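Side-chain contacts in prophenoloxidase b (Marsupenaeus japonicus, PDB 3WKY), which is the inactive precursor of a type 3 copper phenoloxidase, which probably hydroxylates monophenols and oxidises the resulting o-diphenols: residues D462-L465 against N470-V473; F146-A151 against V473-N478. All blocks are in the same frame, centred on the assembly; numbering follows the deposited sequence. Where two conformers were deposited one is given.

Overall arrangement
Following the chain from the N terminus, the first element involved is helix 145-160 of the copper-containing domain, and strand 165-169 follows it to lie parallel to strand 472-481 at one side of a mixed sheet. Contact 2 closes a span of more than three hundred residues, bringing 146-151 of that helix against 473-478 and so tying the copper-containing domain to the Ig-like one. Contact 1 lies within this span and ends on the same strand: it closes a short loop between strands 445-456 and 472-481, with 462-465 folding back on 470-473. The two share Val-473, their centres lie about 13 Å apart, and they meet where Phe-463 CE1 packs on Ala-151 CB at 4.0 Å.

Contact 1: residues D462-L465 against N470-V473; sequences DFRL and NITV. With NAG (2-acetamido-2-deoxy-beta-D-glucopyranose), chain H; NAG (2-acetamido-2-deoxy-beta-D-glucopyranose), chain C; EDO (1,2-ethanediol), chain L.
Arg-464 and Ile-471 are the closest backbone partners, their CA atoms 6.4 Å apart, where the loop 462-465 of the Ig-like domain folds back on the chain entering strand 472-481. An Asx turn shapes the loop: Asp-462 OD1 accepts from Arg-464 N, which meets it from above the carboxylate plane. The same aspartate pairs its OD2 with Arg-464 NH1 at 2.6 Å, a short salt bridge that helps hold the bent arginine chain. Ile-471, branched at CB, presses CG2 against the peptide between Phe-463 and Arg-464, 3.8 Å from Arg-464 N. Phe-463 supplies the broad apolar surface: chi1 of -73° sets CG anti to the carbonyl carbon and brings the ring against Val-473, whose CG2 sits almost centrally over one face, a CH-pi contact 3.4 Å from the centroid and 14° off the normal. With an alanine at this place, Val-473 CG2 would probably lose its aromatic platform and a gap would open toward helix 145-160. Lys-152 of that helix also touches the phenylalanine side chain. Asn-470 turns away from the loop, its ND2 carrying an N-linked sugar. An ethanediol, probably from crystallisation, accepts a nearly straight bond at O1 from Phe-463 N, 3.2 Å away.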
loop_
_atom_site.group_PDB
_atom_site.type_symbol
_atom_site.label_atom_id
_atom_site.label_comp_id
_atom_site.label_asym_id
_atom_site.label_seq_id
_atom_site.Cartn_x
_atom_site.Cartn_y
_atom_site.Cartn_z
ATOM N N ASP A 462 -31.330 -42.106 3.105
ATOM C CA ASP A 462 -32.150 -43.140 2.489
ATOM C C ASP A 462 -31.661 -43.405 1.072
ATOM O O ASP A 462 -31.939 -42.624 0.164
ATOM C CB ASP A 462 -33.615 -42.693 2.466
ATOM C CG ASP A 462 -34.572 -43.831 2.136
ATOM O OD1 ASP A 462 -34.110 -44.900 1.689
ATOM O OD2 ASP A 462 -35.793 -43.645 2.321
ATOM N N PHE A 463 -30.945 -44.504 0.877
ATOM C CA PHE A 463 -30.376 -44.815 -0.434
ATOM C C PHE A 463 -31.311 -45.623 -1.345
ATOM O O PHE A 463 -30.933 -45.969 -2.465
ATOM C CB PHE A 463 -29.047 -45.555 -0.284
ATOM C CG PHE A 463 -27.905 -44.687 0.186
ATOM C CD1 PHE A 463 -27.169 -43.932 -0.719
ATOM C CD2 PHE A 463 -27.549 -44.650 1.526
ATOM C CE1 PHE A 463 -26.101 -43.144 -0.295
ATOM C CE2 PHE A 463 -26.481 -43.867 1.958
ATOM C CZ PHE A 463 -25.759 -43.115 1.047
ATOM N N ARG A 464 -32.517 -45.923 -0.867
ATOM C CA ARG A 464 -33.497 -46.658 -1.671
ATOM C C ARG A 464 -33.965 -45.855 -2.883
ATOM O O ARG A 464 -34.183 -44.645 -2.796
ATOM C CB ARG A 464 -34.721 -47.033 -0.830
ATOM C CG ARG A 464 -34.461 -48.071 0.253
ATOM C CD ARG A 464 -35.147 -47.677 1.550
ATOM N NE ARG A 464 -36.587 -47.905 1.562
ATOM C CZ ARG A 464 -37.481 -47.071 2.090
ATOM N NH1 ARG A 464 -37.100 -45.926 2.635
ATOM N NH2 ARG A 464 -38.770 -47.381 2.063
ATOM N N LEU A 465 -34.123 -46.537 -4.012
ATOM C CA LEU A 465 -34.762 -45.938 -5.177
ATOM C C LEU A 465 -36.271 -45.969 -4.972
ATOM O O LEU A 465 -36.965 -44.968 -5.169
ATOM C CB LEU A 465 -34.378 -46.699 -6.441
ATOM C CG LEU A 465 -32.959 -46.403 -6.922
ATOM C CD1 LEU A 465 -32.533 -47.369 -8.017
ATOM C CD2 LEU A 465 -32.873 -44.964 -7.414
ATOM N N ASN A 470 -33.757 -53.006 -0.563
ATOM C CA ASN A 470 -33.000 -53.361 0.625
ATOM C C ASN A 470 -31.539 -53.013 0.367
ATOM O O ASN A 470 -30.812 -53.772 -0.282
ATOM C CB ASN A 470 -33.168 -54.859 0.897
ATOM C CG ASN A 470 -32.367 -55.344 2.086
ATOM O OD1 ASN A 470 -32.053 -54.580 3.000
ATOM N ND2 ASN A 470 -32.039 -56.637 2.078
ATOM N N ILE A 471 -31.115 -51.847 0.850
ATOM C CA ILE A 471 -29.766 -51.368 0.569
ATOM C C ILE A 471 -29.139 -50.692 1.790
ATOM O O ILE A 471 -29.789 -49.905 2.484
ATOM C CB ILE A 471 -29.753 -50.422 -0.661
ATOM C CG1 ILE A 471 -28.329 -49.967 -0.990
ATOM C CG2 ILE A 471 -30.664 -49.226 -0.435
ATOM C CD1 ILE A 471 -27.367 -51.108 -1.280
ATOM N N THR A 472 -27.891 -51.052 2.068
ATOM C CA THR A 472 -27.118 -50.445 3.150
ATOM C C THR A 472 -25.804 -49.926 2.586
ATOM O O THR A 472 -25.106 -50.649 1.870
ATOM C CB THR A 472 -26.805 -51.464 4.266
ATOM O OG1 THR A 472 -28.016 -51.833 4.937
ATOM C CG2 THR A 472 -25.828 -50.872 5.287
ATOM N N VAL A 473 -25.467 -48.682 2.910
ATOM C CA VAL A 473 -24.219 -48.106 2.437
ATOM C C VAL A 473 -23.283 -47.924 3.615
ATOM O O VAL A 473 -23.574 -47.163 4.544
ATOM C CB VAL A 473 -24.441 -46.759 1.728
ATOM C CG1 VAL A 473 -23.106 -46.131 1.358
ATOM C CG2 VAL A 473 -25.296 -46.957 0.482
HETATM C C1 NAG H . -31.596 -57.111 3.365
HETATM C C2 NAG H . -32.433 -58.194 4.067
HETATM C C3 NAG H . -31.712 -59.008 5.153
HETATM C C4 NAG H . -30.209 -59.115 4.935
HETATM C C5 NAG H . -29.688 -57.729 4.587
HETATM C C6 NAG H . -28.165 -57.642 4.572
HETATM C C7 NAG H . -34.808 -57.649 4.157
HETATM C C8 NAG H . -35.920 -57.026 4.951
HETATM N N2 NAG H . -33.586 -57.554 4.676
HETATM O O3 NAG H . -32.263 -60.305 5.202
HETATM O O4 NAG H . -29.584 -59.598 6.105
HETATM O O5 NAG H . -30.215 -57.409 3.322
HETATM O O6 NAG H . -27.675 -57.859 3.269
HETATM O O7 NAG H . -35.041 -58.207 3.086
HETATM C C1 NAG C . -27.742 -50.086 8.452
HETATM C C2 NAG C . -28.257 -51.491 8.779
HETATM C C3 NAG C . -29.744 -51.591 8.494
HETATM C C4 NAG C . -30.525 -50.517 9.243
HETATM C C5 NAG C . -29.877 -49.128 9.225
HETATM C C6 NAG C . -30.254 -48.422 10.526
HETATM C C7 NAG C . -26.746 -53.410 8.485
HETATM C C8 NAG C . -26.009 -54.244 7.479
HETATM N N2 NAG C . -27.573 -52.493 7.984
HETATM O O3 NAG C . -30.194 -52.874 8.879
HETATM O O4 NAG C . -31.810 -50.418 8.664
HETATM O O5 NAG C . -28.459 -49.113 9.182
HETATM O O6 NAG C . -31.247 -47.449 10.319
HETATM O O7 NAG C . -26.571 -53.581 9.691
HETATM C C1 EDO L . -31.469 -46.034 4.165
HETATM O O1 EDO L . -30.595 -46.687 3.219
HETATM C C2 EDO L . -32.327 -47.007 4.970
HETATM O O2 EDO L . -33.361 -47.536 4.131
#

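Contact 2: residues F146-A151 against V473-N478; sequences FIINKA and VHIKSN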
loop_
_atom_site.group_PDB
_atom_site.type_symbol
_atom_site.label_atom_id
_atom_site.label_comp_id
_atom_site.label_asym_id
_atom_site.label_seq_id
_atom_site.Cartn_x
_atom_site.Cartn_y
_atom_site.Cartn_z
ATOM N N PHE A 146 -18.054 -35.748 -3.135
ATOM C CA PHE A 146 -17.840 -36.720 -4.195
ATOM C C PHE A 146 -18.042 -38.156 -3.719
ATOM O O PHE A 146 -18.492 -39.002 -4.490
ATOM C CB PHE A 146 -16.493 -36.507 -4.913
ATOM C CG PHE A 146 -15.287 -37.044 -4.176
ATOM C CD1 PHE A 146 -14.692 -36.320 -3.158
ATOM C CD2 PHE A 146 -14.714 -38.245 -4.553
ATOM C CE1 PHE A 146 -13.569 -36.797 -2.503
ATOM C CE2 PHE A 146 -13.590 -38.728 -3.907
ATOM C CZ PHE A 146 -13.022 -38.002 -2.874
ATOM N N ILE A 147 -17.749 -38.418 -2.450
ATOM C CA ILE A 147 -17.931 -39.749 -1.884
ATOM C C ILE A 147 -19.406 -40.086 -1.660
ATOM O O ILE A 147 -19.849 -41.201 -1.955
ATOM C CB ILE A 147 -17.148 -39.898 -0.584
ATOM C CG1 ILE A 147 -15.665 -39.710 -0.875
ATOM C CG2 ILE A 147 -17.367 -41.283 0.031
ATOM C CD1 ILE A 147 -15.129 -40.777 -1.811
ATOM N N ILE A 148 -20.162 -39.128 -1.134
ATOM C CA ILE A 148 -21.605 -39.299 -1.008
ATOM C C ILE A 148 -22.237 -39.527 -2.394
ATOM O O ILE A 148 -23.093 -40.399 -2.556
ATOM C CB ILE A 148 -22.261 -38.099 -0.295
ATOM C CG1 ILE A 148 -21.733 -37.969 1.140
ATOM C CG2 ILE A 148 -23.788 -38.202 -0.332
ATOM C CD1 ILE A 148 -22.082 -39.144 2.068
ATOM N N ASN A 149 -21.800 -38.758 -3.390
ATOM C CA ASN A 149 -22.326 -38.925 -4.742
ATOM C C ASN A 149 -21.919 -40.270 -5.345
ATOM O O ASN A 149 -22.721 -40.917 -6.032
ATOM C CB ASN A 149 -21.913 -37.759 -5.644
ATOM C CG ASN A 149 -22.547 -36.450 -5.222
ATOM O OD1 ASN A 149 -23.572 -36.440 -4.541
ATOM N ND2 ASN A 149 -21.944 -35.338 -5.626
ATOM N N LYS A 150 -20.696 -40.705 -5.062
ATOM C CA LYS A 150 -20.225 -42.015 -5.504
ATOM C C LYS A 150 -21.032 -43.133 -4.841
ATOM O O LYS A 150 -21.338 -44.141 -5.474
ATOM C CB LYS A 150 -18.737 -42.191 -5.203
ATOM C CG LYS A 150 -18.186 -43.556 -5.580
ATOM C CD LYS A 150 -16.688 -43.651 -5.324
ATOM C CE LYS A 150 -16.122 -44.970 -5.850
ATOM N NZ LYS A 150 -14.630 -45.033 -5.754
ATOM N N ALA A 151 -21.379 -42.947 -3.569
ATOM C CA ALA A 151 -22.203 -43.914 -2.848
ATOM C C ALA A 151 -23.614 -44.074 -3.444
ATOM O O ALA A 151 -24.136 -45.190 -3.504
ATOM C CB ALA A 151 -22.282 -43.556 -1.364
ATOM N N VAL A 473 -25.467 -48.682 2.910
ATOM C CA VAL A 473 -24.219 -48.106 2.437
ATOM C C VAL A 473 -23.283 -47.924 3.615
ATOM O O VAL A 473 -23.574 -47.163 4.544
ATOM C CB VAL A 473 -24.441 -46.759 1.728
ATOM C CG1 VAL A 473 -23.106 -46.131 1.358
ATOM C CG2 VAL A 473 -25.296 -46.957 0.482
ATOM N N HIS A 474 -22.174 -48.651 3.582
ATOM C CA HIS A 474 -21.146 -48.515 4.601
ATOM C C HIS A 474 -20.124 -47.501 4.109
ATOM O O HIS A 474 -19.820 -47.449 2.910
ATOM C CB HIS A 474 -20.471 -49.861 4.867
ATOM C CG HIS A 474 -21.396 -50.899 5.424
ATOM N ND1 HIS A 474 -21.840 -50.873 6.729
ATOM C CD2 HIS A 474 -21.956 -51.994 4.857
ATOM C CE1 HIS A 474 -22.640 -51.905 6.941
ATOM N NE2 HIS A 474 -22.725 -52.601 5.822
ATOM N N ILE A 475 -19.605 -46.689 5.029
ATOM C CA ILE A 475 -18.588 -45.703 4.673
ATOM C C ILE A 475 -17.332 -45.949 5.490
ATOM O O ILE A 475 -17.376 -45.971 6.723
ATOM C CB ILE A 475 -19.081 -44.263 4.883
ATOM C CG1 ILE A 475 -20.289 -43.988 3.983
ATOM C CG2 ILE A 475 -17.949 -43.265 4.594
ATOM C CD1 ILE A 475 -20.954 -42.642 4.219
ATOM N N LYS A 476 -16.217 -46.124 4.790
ATOM C CA LYS A 476 -14.963 -46.502 5.419
ATOM C C LYS A 476 -13.924 -45.411 5.207
ATOM O O LYS A 476 -13.841 -44.825 4.130
ATOM C CB LYS A 476 -14.475 -47.822 4.826
ATOM C CG LYS A 476 -13.062 -48.221 5.227
ATOM C CD LYS A 476 -12.700 -49.583 4.645
ATOM C CE LYS A 476 -11.198 -49.773 4.613
ATOM N NZ LYS A 476 -10.832 -51.186 4.329
ATOM N N SER A 477 -13.143 -45.122 6.240
ATOM C CA SER A 477 -12.093 -44.120 6.123
ATOM C C SER A 477 -11.048 -44.343 7.202
ATOM O O SER A 477 -11.249 -45.144 8.120
ATOM C CB SER A 477 -12.670 -42.706 6.220
ATOM O OG SER A 477 -13.358 -42.519 7.447
ATOM N N ASN A 478 -9.932 -43.635 7.084
ATOM C CA ASN A 478 -8.810 -43.819 7.999
ATOM C C ASN A 478 -8.821 -42.811 9.137
ATOM O O ASN A 478 -9.207 -41.658 8.950
ATOM C CB ASN A 478 -7.494 -43.728 7.229
ATOM C CG ASN A 478 -7.321 -44.871 6.253
ATOM O OD1 ASN A 478 -7.447 -46.038 6.625
ATOM N ND2 ASN A 478 -7.049 -44.543 4.995
#
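Ile-475 and Val-473, two residues apart on one strand, turn their side chains to the same side of the sheet and meet Ile-148 and Ala-151 of a helix laid over it. This is helix-on-sheet packing between domains: helix 145-160 belongs to the copper-containing domain, whereas strand 472-481 belongs to the Ig-like domain. Alternation along the strand explains the pairing, since the intervening His-474 points off to the other side, where its NE2 bonds to Glu-165. On the helix the matching residues are three apart, close to one turn, so both can face the strand.

Ala-151 and Val-473 make the closer meeting. Their CA atoms are 7.0 Å apart, and the small alanine suits this place because its single methyl already bridges the gap: CB lies 3.8 Å from Val-473 CG1. A chi1 of 175° turns that branch of the valine, which is shared with contact 1, to the alanine methyl.

Ile-475 has the farther helix residue to reach, and its length suits the task. Its chi2 of 174° stretches the chain and sends CD1 toward the helix. Ile-148 leaves the helix at an angle to the strand, yet its CD1 reaches across, and the two isoleucines meet methyl to methyl. The neighbouring Ile-147 adds looser cover, its CG2 5.0 Å from Ile-475 CG2.

All four touching residues are buried and meet through aliphatic carbon alone. The backbones hold themselves separately: Ile-475 bonds to Phe-455 of strand 445-456, and Ala-151 N bonds to Ile-147 O within the helix. At the isoleucine pair, Ile-148 CD1 stops 4.3 Å from Ile-475 CD1.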